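Local coordinates for protein walker-Type ATPase (Pyrococcus abyssi, PDB 2QEN) that probably binds and hydrolyses ATP, as P-loop ATPases do, and is seen with ADP and magnesium bound, although its biological role is unknown, at residues A[9-14]-A[48-53]; A[34-39]-A[168-173]; A[57-62]-A[131-136]. The protein carries 1 engineered substitution. One frame throughout, in Å; residues are numbered along the deposited sequence.

Interaction 1 (A[9-14]-A[48-53]). With ADP (adenosine-5'-diphosphate), chain C.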
loop_
_atom_site.group_PDB
_atom_site.type_symbol
_atom_site.label_atom_id
_atom_site.label_comp_id
_atom_site.label_asym_id
_atom_site.label_seq_id
_atom_site.Cartn_x
_atom_site.Cartn_y
_atom_site.Cartn_z
ATOM N N THR A 9 -9.648 4.126 -10.663
ATOM C CA THR A 9 -9.770 2.724 -11.076
ATOM C C THR A 9 -9.315 2.442 -12.513
ATOM O O THR A 9 -9.200 1.284 -12.906
ATOM C CB THR A 9 -11.240 2.218 -10.926
ATOM O OG1 THR A 9 -12.084 2.953 -11.818
ATOM C CG2 THR A 9 -11.756 2.403 -9.496
ATOM N N ARG A 10 -9.064 3.493 -13.291
ATOM C CA ARG A 10 -8.694 3.354 -14.701
ATOM C C ARG A 10 -7.376 4.057 -14.998
ATOM O O ARG A 10 -7.021 5.028 -14.326
ATOM C CB ARG A 10 -9.779 3.939 -15.628
ATOM C CG ARG A 10 -11.213 3.474 -15.364
ATOM C CD ARG A 10 -12.156 3.915 -16.467
ATOM N NE ARG A 10 -12.284 5.375 -16.587
ATOM C CZ ARG A 10 -11.879 6.098 -17.635
ATOM N NH1 ARG A 10 -11.295 5.515 -18.679
ATOM N NH2 ARG A 10 -12.055 7.418 -17.643
ATOM N N ARG A 11 -6.683 3.563 -16.023
ATOM C CA ARG A 11 -5.416 4.105 -16.503
ATOM C C ARG A 11 -5.504 5.597 -16.886
ATOM O O ARG A 11 -4.625 6.371 -16.517
ATOM C CB ARG A 11 -4.908 3.267 -17.691
ATOM C CG ARG A 11 -3.640 3.805 -18.372
ATOM C CD ARG A 11 -2.395 2.987 -17.996
ATOM N NE ARG A 11 -1.242 3.839 -17.677
ATOM C CZ ARG A 11 -0.805 4.084 -16.441
ATOM N NH1 ARG A 11 -1.407 3.535 -15.385
ATOM N NH2 ARG A 11 0.240 4.878 -16.258
ATOM N N GLU A 12 -6.558 5.994 -17.608
ATOM C CA GLU A 12 -6.714 7.389 -18.063
ATOM C C GLU A 12 -6.976 8.357 -16.894
ATOM O O GLU A 12 -6.934 9.573 -17.066
ATOM C CB GLU A 12 -7.787 7.532 -19.173
ATOM C CG GLU A 12 -7.400 6.902 -20.543
ATOM C CD GLU A 12 -8.035 7.576 -21.792
ATOM O OE1 GLU A 12 -8.573 8.712 -21.712
ATOM O OE2 GLU A 12 -7.982 6.957 -22.885
ATOM N N ASP A 13 -7.224 7.803 -15.709
ATOM C CA ASP A 13 -7.465 8.588 -14.486
ATOM C C ASP A 13 -6.234 8.727 -13.576
ATOM O O ASP A 13 -6.286 9.385 -12.542
ATOM C CB ASP A 13 -8.648 7.986 -13.719
ATOM C CG ASP A 13 -9.886 7.832 -14.596
ATOM O OD1 ASP A 13 -9.989 8.552 -15.615
ATOM O OD2 ASP A 13 -10.747 6.982 -14.281
ATOM N N ILE A 14 -5.130 8.114 -13.986
ATOM C CA ILE A 14 -3.883 8.077 -13.217
ATOM C C ILE A 14 -2.869 9.002 -13.886
ATOM O O ILE A 14 -2.555 8.815 -15.063
ATOM C CB ILE A 14 -3.327 6.594 -13.128
ATOM C CG1 ILE A 14 -4.179 5.737 -12.168
ATOM C CG2 ILE A 14 -1.838 6.539 -12.740
ATOM C CD1 ILE A 14 -4.366 6.351 -10.797
ATOM N N LEU A 48 -2.481 -0.279 -9.116
ATOM C CA LEU A 48 -2.958 -1.660 -9.197
ATOM C C LEU A 48 -4.377 -1.787 -9.772
ATOM O O LEU A 48 -4.604 -2.645 -10.631
ATOM C CB LEU A 48 -2.844 -2.371 -7.838
ATOM C CG LEU A 48 -3.146 -3.872 -7.826
ATOM C CD1 LEU A 48 -2.285 -4.650 -8.851
ATOM C CD2 LEU A 48 -2.978 -4.429 -6.420
ATOM N N ARG A 49 -5.315 -0.947 -9.324
ATOM C CA ARG A 49 -6.671 -0.949 -9.889
ATOM C C ARG A 49 -6.717 -0.614 -11.384
ATOM O O ARG A 49 -7.453 -1.256 -12.141
ATOM C CB ARG A 49 -7.605 0.009 -9.131
ATOM C CG ARG A 49 -8.099 -0.517 -7.776
ATOM C CD ARG A 49 -9.227 0.337 -7.212
ATOM N NE ARG A 49 -8.746 1.674 -6.869
ATOM C CZ ARG A 49 -8.270 2.032 -5.685
ATOM N NH1 ARG A 49 -8.204 1.162 -4.682
ATOM N NH2 ARG A 49 -7.843 3.272 -5.506
ATOM N N ALA A 50 -5.939 0.391 -11.792
ATOM C CA ALA A 50 -5.789 0.764 -13.201
ATOM C C ALA A 50 -5.197 -0.389 -14.036
ATOM O O ALA A 50 -5.660 -0.671 -15.131
ATOM C CB ALA A 50 -4.917 2.005 -13.321
ATOM N N PHE A 51 -4.185 -1.052 -13.485
ATOM C CA PHE A 51 -3.532 -2.209 -14.108
ATOM C C PHE A 51 -4.509 -3.375 -14.307
ATOM O O PHE A 51 -4.533 -3.994 -15.371
ATOM C CB PHE A 51 -2.370 -2.654 -13.208
ATOM C CG PHE A 51 -1.419 -3.630 -13.844
ATOM C CD1 PHE A 51 -0.435 -3.191 -14.718
ATOM C CD2 PHE A 51 -1.475 -4.991 -13.518
ATOM C CE1 PHE A 51 0.463 -4.074 -15.266
ATOM C CE2 PHE A 51 -0.579 -5.890 -14.071
ATOM C CZ PHE A 51 0.393 -5.435 -14.955
ATOM N N LEU A 52 -5.310 -3.672 -13.284
ATOM C CA LEU A 52 -6.297 -4.756 -13.368
ATOM C C LEU A 52 -7.514 -4.381 -14.210
ATOM O O LEU A 52 -8.227 -5.268 -14.672
ATOM C CB LEU A 52 -6.749 -5.235 -11.979
ATOM C CG LEU A 52 -5.673 -5.873 -11.092
ATOM C CD1 LEU A 52 -6.176 -6.016 -9.645
ATOM C CD2 LEU A 52 -5.236 -7.213 -11.660
ATOM N N ASN A 53 -7.747 -3.078 -14.405
ATOM C CA ASN A 53 -8.860 -2.602 -15.242
ATOM C C ASN A 53 -8.766 -3.173 -16.658
ATOM O O ASN A 53 -9.779 -3.458 -17.291
ATOM C CB ASN A 53 -8.900 -1.067 -15.280
ATOM C CG ASN A 53 -10.177 -0.518 -15.924
ATOM O OD1 ASN A 53 -11.294 -0.912 -15.569
ATOM N ND2 ASN A 53 -10.012 0.422 -16.863
HETATM P PB ADP C . -1.409 3.575 -1.431
HETATM O O1B ADP C . -0.006 3.610 -1.987
HETATM O O2B ADP C . -2.183 2.367 -1.912
HETATM O O3B ADP C . -1.529 3.782 0.056
HETATM P PA ADP C . -3.441 5.044 -2.997
HETATM O O1A ADP C . -3.319 4.334 -4.320
HETATM O O2A ADP C . -4.662 4.855 -2.151
HETATM O O3A ADP C . -2.095 4.873 -2.088
HETATM O "O5'" ADP C . -3.274 6.611 -3.359
HETATM C "C5'" ADP C . -3.636 7.665 -2.462
HETATM C "C4'" ADP C . -4.543 8.644 -3.220
HETATM O "O4'" ADP C . -3.757 9.508 -4.062
HETATM C "C3'" ADP C . -5.541 7.998 -4.180
HETATM O "O3'" ADP C . -6.804 7.751 -3.575
HETATM C "C2'" ADP C . -5.733 9.041 -5.235
HETATM O "O2'" ADP C . -6.476 10.083 -4.609
HETATM C "C1'" ADP C . -4.374 9.664 -5.345
HETATM N N9 ADP C . -3.441 9.132 -6.363
HETATM C C8 ADP C . -2.475 8.224 -6.130
HETATM N N7 ADP C . -1.731 8.002 -7.239
HETATM C C5 ADP C . -2.226 8.784 -8.216
HETATM C C6 ADP C . -1.917 9.043 -9.637
HETATM N N6 ADP C . -0.897 8.405 -10.254
HETATM N N1 ADP C . -2.685 9.945 -10.298
HETATM C C2 ADP C . -3.705 10.574 -9.704
HETATM N N3 ADP C . -4.032 10.408 -8.409
HETATM C C4 ADP C . -3.349 9.537 -7.628
#
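Ala50 is where helix 44-54 meets the loop that leads to the adenine of ADP, and its methyl is the centre of the tight part. Its CB presses mainly on the backbone of the 9-14 segment, lying 3.6 Å from Arg10 C and equally close to Arg11 N. Ile14 closes the same patch, its CG1 4.0 Å from Ala50 CB. CG2, the other branch of Ile14, comes within 3.2 Å of ADP N6, and CD1, the tip of the CG1 arm, rests 3.8 Å from ADP C6. One isoleucine thus links the helix to the base.

Away from this patch the fit slackens toward solvent. The aliphatic part of Arg10 runs alongside Asn53, its CG 3.6 Å from Asn53 ND2, with the guanidinium and amide planes 69° apart. The guanidinium turns back to its own segment, where NH2 sits 3.1 Å from Asp13 OD1; the oxygen lies well out of the guanidinium plane, so charge alone draws them together. Thr9 lays CG2 obliquely across Arg49 at CD, and Arg49 NE is held by Lys8 O, one residue before the 9-14 segment.

Not a single hydrogen bond joins the two segments. Thr9 O even faces another acceptor, Arg49 O, at 3.2 Å; it also receives a CA-H...O contact from Ala50 CA. Cohesion therefore rests on shape and on a small side chain at Ala50, which probably lets the loop backbone come close to the helix that follows the nucleotide-binding loop and so helps to place Ile14 against the adenine.

Interaction 2 (A[34-39]-A[168-173]); sequences TLLLGI and ILTGSE
Three backbone hydrogen bonds join strands 34-37 and 168-171, which run parallel with their axes 4.6 Å apart. Leu169 is gripped through both its polar backbone atoms: its N donates to Thr34 O at 2.9 Å, nearly along the C=O axis, and its O accepts Leu36 N at 2.8 Å, with this donor standing above the carbonyl plane. The ladder then loosens, Gly171 N reaching Leu36 O at 3.2 Å and 151°. Leu35 and Leu37 turn their polar backbone atoms the other way, to strand 196-199 and Val200 just after it, so the 34-37 strand is bonded along both margins.

The strand order 57-61, 130-135, 165-171, 33-37, 196-199 puts this pair within a P-loop NTPase sheet of the ASCE type, with an extra strand between those of the Walker A and Walker B motifs. Gly38 probably opens the Walker A loop. Its O lies 3.4 Å from Gly171 O, two acceptors side by side, and Lys44 NZ bonds to Gly38 O; Ser172 CA adds a C-H contact to the same oxygen.

On the face that carries Leu35 and Leu169, Leu35 CD2 packs on Leu169 CB at 4.0 Å, facing helix 174-181. Thr170, on the other face, has its CG2 methyl 4.1 Å from Leu36 CB, the two side chains lying alongside each other. Several hydroxyls find partners beyond the pair. Thr170 OG1 bonds to both Asp135 OD1 and Glu136 N, and Thr34 OG1 pairs with Ser27 OG. Ser172 OG is shared between Glu136 OE2 and Lys44 NZ, its side chain about 4 Å from the ADP by nearest atoms.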
loop_
_atom_site.group_PDB
_atom_site.type_symbol
_atom_site.label_atom_id
_atom_site.label_comp_id
_atom_site.label_asym_id
_atom_site.label_seq_id
_atom_site.Cartn_x
_atom_site.Cartn_y
_atom_site.Cartn_z
ATOM N N THR A 34 5.109 -11.165 -7.621
ATOM C CA THR A 34 5.607 -9.780 -7.734
ATOM C C THR A 34 5.225 -9.018 -6.470
ATOM O O THR A 34 4.110 -9.166 -5.977
ATOM C CB THR A 34 5.004 -9.096 -8.997
ATOM O OG1 THR A 34 5.519 -9.737 -10.163
ATOM C CG2 THR A 34 5.331 -7.602 -9.082
ATOM N N LEU A 35 6.152 -8.226 -5.936
ATOM C CA LEU A 35 5.853 -7.333 -4.815
ATOM C C LEU A 35 5.746 -5.885 -5.299
ATOM O O LEU A 35 6.636 -5.389 -5.995
ATOM C CB LEU A 35 6.892 -7.460 -3.679
ATOM C CG LEU A 35 7.398 -8.865 -3.307
ATOM C CD1 LEU A 35 8.419 -8.823 -2.178
ATOM C CD2 LEU A 35 6.234 -9.804 -2.957
ATOM N N LEU A 36 4.647 -5.218 -4.952
ATOM C CA LEU A 36 4.486 -3.818 -5.274
ATOM C C LEU A 36 4.645 -2.982 -4.002
ATOM O O LEU A 36 3.817 -3.060 -3.094
ATOM C CB LEU A 36 3.150 -3.567 -5.967
ATOM C CG LEU A 36 2.901 -2.144 -6.470
ATOM C CD1 LEU A 36 3.687 -1.919 -7.741
ATOM C CD2 LEU A 36 1.409 -1.926 -6.712
ATOM N N LEU A 37 5.720 -2.198 -3.948
ATOM C CA LEU A 37 6.211 -1.631 -2.687
ATOM C C LEU A 37 6.378 -0.122 -2.697
ATOM O O LEU A 37 6.767 0.462 -3.715
ATOM C CB LEU A 37 7.559 -2.280 -2.328
ATOM C CG LEU A 37 7.617 -3.811 -2.281
ATOM C CD1 LEU A 37 9.074 -4.310 -2.093
ATOM C CD2 LEU A 37 6.697 -4.370 -1.182
ATOM N N GLY A 38 6.089 0.498 -1.553
ATOM C CA GLY A 38 6.246 1.937 -1.361
ATOM C C GLY A 38 5.507 2.464 -0.142
ATOM O O GLY A 38 4.720 1.755 0.486
ATOM N N ILE A 39 5.777 3.722 0.179
ATOM C CA ILE A 39 5.151 4.468 1.281
ATOM C C ILE A 39 3.620 4.501 1.162
ATOM O O ILE A 39 3.071 4.467 0.055
ATOM C CB ILE A 39 5.715 5.934 1.284
ATOM C CG1 ILE A 39 7.248 5.937 1.335
ATOM C CG2 ILE A 39 5.163 6.795 2.409
ATOM C CD1 ILE A 39 7.854 5.104 2.409
ATOM N N ILE A 168 0.290 -10.782 -7.140
ATOM C CA ILE A 168 0.897 -9.511 -6.770
ATOM C C ILE A 168 0.585 -9.296 -5.296
ATOM O O ILE A 168 -0.573 -9.404 -4.893
ATOM C CB ILE A 168 0.322 -8.333 -7.601
ATOM C CG1 ILE A 168 0.622 -8.530 -9.091
ATOM C CG2 ILE A 168 0.903 -6.966 -7.115
ATOM C CD1 ILE A 168 -0.129 -7.570 -10.011
ATOM N N LEU A 169 1.618 -9.015 -4.503
ATOM C CA LEU A 169 1.465 -8.627 -3.103
ATOM C C LEU A 169 1.949 -7.194 -2.948
ATOM O O LEU A 169 3.065 -6.853 -3.348
ATOM C CB LEU A 169 2.273 -9.556 -2.174
ATOM C CG LEU A 169 2.116 -11.080 -2.328
ATOM C CD1 LEU A 169 3.014 -11.773 -1.318
ATOM C CD2 LEU A 169 0.685 -11.526 -2.124
ATOM N N THR A 170 1.101 -6.350 -2.393
ATOM C CA THR A 170 1.482 -4.974 -2.160
ATOM C C THR A 170 1.676 -4.796 -0.659
ATOM O O THR A 170 1.128 -5.565 0.149
ATOM C CB THR A 170 0.433 -3.937 -2.672
ATOM O OG1 THR A 170 -0.478 -3.618 -1.615
ATOM C CG2 THR A 170 -0.333 -4.449 -3.911
ATOM N N GLY A 171 2.452 -3.782 -0.306
ATOM C CA GLY A 171 2.674 -3.415 1.085
ATOM C C GLY A 171 3.197 -1.998 1.216
ATOM O O GLY A 171 4.136 -1.596 0.515
ATOM N N SER A 172 2.556 -1.234 2.095
ATOM C CA SER A 172 3.084 0.049 2.553
ATOM C C SER A 172 4.112 -0.166 3.666
ATOM O O SER A 172 5.056 0.614 3.797
ATOM C CB SER A 172 1.954 0.951 3.049
ATOM O OG SER A 172 1.006 1.203 2.013
ATOM N N GLU A 173 3.915 -1.216 4.465
ATOM C CA GLU A 173 4.854 -1.596 5.517
ATOM C C GLU A 173 5.794 -2.623 4.900
ATOM O O GLU A 173 5.667 -3.824 5.133
ATOM C CB GLU A 173 4.116 -2.157 6.743
ATOM C CG GLU A 173 3.006 -1.217 7.301
ATOM C CD GLU A 173 2.213 -1.836 8.454
ATOM O OE1 GLU A 173 1.465 -2.817 8.212
ATOM O OE2 GLU A 173 2.323 -1.339 9.602
#

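Interaction 3 (A[57-62]-A[131-136])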
loop_
_atom_site.group_PDB
_atom_site.type_symbol
_atom_site.label_atom_id
_atom_site.label_comp_id
_atom_site.label_asym_id
_atom_site.label_seq_id
_atom_site.Cartn_x
_atom_site.Cartn_y
_atom_site.Cartn_z
ATOM N N GLY A 57 -8.185 -10.096 -13.433
ATOM C CA GLY A 57 -7.616 -10.261 -12.116
ATOM C C GLY A 57 -8.575 -9.774 -11.063
ATOM O O GLY A 57 -9.597 -9.158 -11.373
ATOM N N ILE A 58 -8.237 -10.071 -9.816
ATOM C CA ILE A 58 -8.995 -9.624 -8.653
ATOM C C ILE A 58 -8.088 -8.980 -7.604
ATOM O O ILE A 58 -6.912 -9.342 -7.461
ATOM C CB ILE A 58 -9.822 -10.778 -8.004
ATOM C CG1 ILE A 58 -8.935 -11.999 -7.732
ATOM C CG2 ILE A 58 -11.025 -11.106 -8.869
ATOM C CD1 ILE A 58 -9.691 -13.204 -7.170
ATOM N N LEU A 59 -8.640 -8.008 -6.889
ATOM C CA LEU A 59 -7.907 -7.308 -5.841
ATOM C C LEU A 59 -8.571 -7.604 -4.499
ATOM O O LEU A 59 -9.751 -7.290 -4.289
ATOM C CB LEU A 59 -7.839 -5.790 -6.130
ATOM C CG LEU A 59 -7.081 -4.833 -5.188
ATOM C CD1 LEU A 59 -5.735 -5.396 -4.865
ATOM C CD2 LEU A 59 -6.888 -3.431 -5.822
ATOM N N ILE A 60 -7.803 -8.225 -3.605
ATOM C CA ILE A 60 -8.262 -8.511 -2.246
ATOM C C ILE A 60 -7.619 -7.537 -1.257
ATOM O O ILE A 60 -6.403 -7.520 -1.105
ATOM C CB ILE A 60 -7.950 -9.962 -1.843
ATOM C CG1 ILE A 60 -8.643 -10.933 -2.811
ATOM C CG2 ILE A 60 -8.419 -10.248 -0.395
ATOM C CD1 ILE A 60 -7.856 -12.158 -3.086
ATOM N N ASP A 61 -8.454 -6.737 -0.595
ATOM C CA ASP A 61 -8.021 -5.779 0.421
ATOM C C ASP A 61 -7.839 -6.490 1.775
ATOM O O ASP A 61 -8.805 -6.733 2.508
ATOM C CB ASP A 61 -9.030 -4.623 0.540
ATOM C CG ASP A 61 -8.469 -3.422 1.318
ATOM O OD1 ASP A 61 -7.624 -3.612 2.226
ATOM O OD2 ASP A 61 -8.871 -2.276 1.018
ATOM N N CYS A 62 -6.581 -6.822 2.071
ATOM C CA CYS A 62 -6.196 -7.556 3.275
ATOM C C CYS A 62 -6.366 -6.735 4.553
ATOM O O CYS A 62 -6.661 -7.292 5.614
ATOM C CB CYS A 62 -4.753 -8.056 3.146
ATOM S SG CYS A 62 -4.511 -9.152 1.717
ATOM N N ILE A 131 -4.652 -12.785 -12.786
ATOM C CA ILE A 131 -3.977 -12.148 -11.655
ATOM C C ILE A 131 -4.802 -12.179 -10.359
ATOM O O ILE A 131 -5.977 -11.811 -10.345
ATOM C CB ILE A 131 -3.532 -10.681 -11.970
ATOM C CG1 ILE A 131 -2.637 -10.631 -13.221
ATOM C CG2 ILE A 131 -2.816 -10.021 -10.746
ATOM C CD1 ILE A 131 -2.753 -9.309 -14.002
ATOM N N VAL A 132 -4.166 -12.625 -9.275
ATOM C CA VAL A 132 -4.726 -12.467 -7.935
ATOM C C VAL A 132 -3.837 -11.505 -7.183
ATOM O O VAL A 132 -2.657 -11.768 -7.000
ATOM C CB VAL A 132 -4.825 -13.807 -7.148
ATOM C CG1 VAL A 132 -5.463 -13.567 -5.756
ATOM C CG2 VAL A 132 -5.622 -14.820 -7.930
ATOM N N ALA A 133 -4.402 -10.365 -6.788
ATOM C CA ALA A 133 -3.657 -9.340 -6.053
ATOM C C ALA A 133 -4.131 -9.185 -4.612
ATOM O O ALA A 133 -5.322 -9.071 -4.337
ATOM C CB ALA A 133 -3.714 -8.017 -6.778
ATOM N N PHE A 134 -3.171 -9.202 -3.700
ATOM C CA PHE A 134 -3.421 -8.991 -2.286
ATOM C C PHE A 134 -2.888 -7.604 -1.893
ATOM O O PHE A 134 -1.682 -7.367 -1.864
ATOM C CB PHE A 134 -2.756 -10.102 -1.460
ATOM C CG PHE A 134 -3.357 -11.476 -1.674
ATOM C CD1 PHE A 134 -2.888 -12.311 -2.689
ATOM C CD2 PHE A 134 -4.386 -11.938 -0.855
ATOM C CE1 PHE A 134 -3.428 -13.573 -2.895
ATOM C CE2 PHE A 134 -4.944 -13.224 -1.048
ATOM C CZ PHE A 134 -4.463 -14.039 -2.067
ATOM N N ASP A 135 -3.801 -6.688 -1.606
ATOM C CA ASP A 135 -3.426 -5.334 -1.236
ATOM C C ASP A 135 -3.118 -5.282 0.241
ATOM O O ASP A 135 -3.942 -5.686 1.059
ATOM C CB ASP A 135 -4.546 -4.343 -1.585
ATOM C CG ASP A 135 -4.009 -2.997 -2.065
ATOM O OD1 ASP A 135 -2.762 -2.750 -1.988
ATOM O OD2 ASP A 135 -4.838 -2.194 -2.547
ATOM N N GLU A 136 -1.916 -4.809 0.572
ATOM C CA GLU A 136 -1.412 -4.763 1.954
ATOM C C GLU A 136 -1.364 -6.172 2.550
ATOM O O GLU A 136 -1.900 -6.443 3.642
ATOM C CB GLU A 136 -2.226 -3.793 2.837
ATOM C CG GLU A 136 -2.320 -2.331 2.345
ATOM C CD GLU A 136 -1.006 -1.546 2.386
ATOM O OE1 GLU A 136 -0.037 -1.987 3.047
ATOM O OE2 GLU A 136 -0.943 -0.464 1.748
HETATM O O HOH W 1 -7.495 -2.435 -2.068
#
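Asp135, Cys62 and Ile60 bury the largest areas where strands 57-61 and 131-135 run parallel. Asp135 is bonded to the 57-62 segment through both backbone polar atoms: N donates to Ile60 O at 2.8 Å, and O accepts the N of Cys62, which begins the next helix, at 3.0 Å, each donor in the plane of the carbonyl it meets. Next to its carboxylate, CB touches Leu59 CD1 at 3.6 Å, so a leucine methyl packs on the stem of an acidic group.

Ile60 is also held by its backbone, its N bonding to Ala133 O at 2.7 Å in an almost straight line (177°). On the face shared with Val132 and Phe134, its CD1 makes an off-centre CH-pi contact with the Phe134 ring, 4.2 Å from the centroid, and also meets Val132 CG1. Cys62 SG sits in the plane of that ring, at the edge, 5.1 Å from the centroid, and packs on Phe134 CB, while Cys62 CB rests on Asp135 O and Glu136 O. An alanine in place of Phe134 would remove the ring and would probably leave Ile60 CD1 and Cys62 SG poorly packed, besides losing the edge-to-face pairing with Phe155.

The apolar run ending in Asp135 and Glu136 fits a Walker B motif, and both acids bind Mg2+ in a crystal structure of this protein, though not in this model. Glu136 OE2 bonds to Ser172 OG and Asp135 OD1 to Thr170 OG1, while Asp135 OD2 is hydrogen-bonded to Ser45 OG and to a water at 2.7 Å. That water reaches Asp61 OD2 only weakly; Asp61 OD1 caps Glu64 N. These bonds are likely to help keep Asp135 ionised beside the magnesium-binding Ser45.

In the fold
Interactions 2 and 3 belong to one parallel sheet, their centres about 11 Å apart, where strands 165-171 and 130-135 are neighbours; interaction 1 lies against this sheet through helix 44-54, about 17 Å from interaction 2 and 14 Å from interaction 3 between centres. Leu48 of that helix packs on Leu59, Ala133, Ile168 and Thr170, joining all three. Along the chain, interaction 1 closes before interaction 3 opens, interaction 3 is nested within the loop closed by interaction 2, and interactions 1 and 2 interleave. Residues distant in sequence are thus drawn to the C-terminal end of the parallel strands, where Walker A and Walker B elements meet around ADP and magnesium.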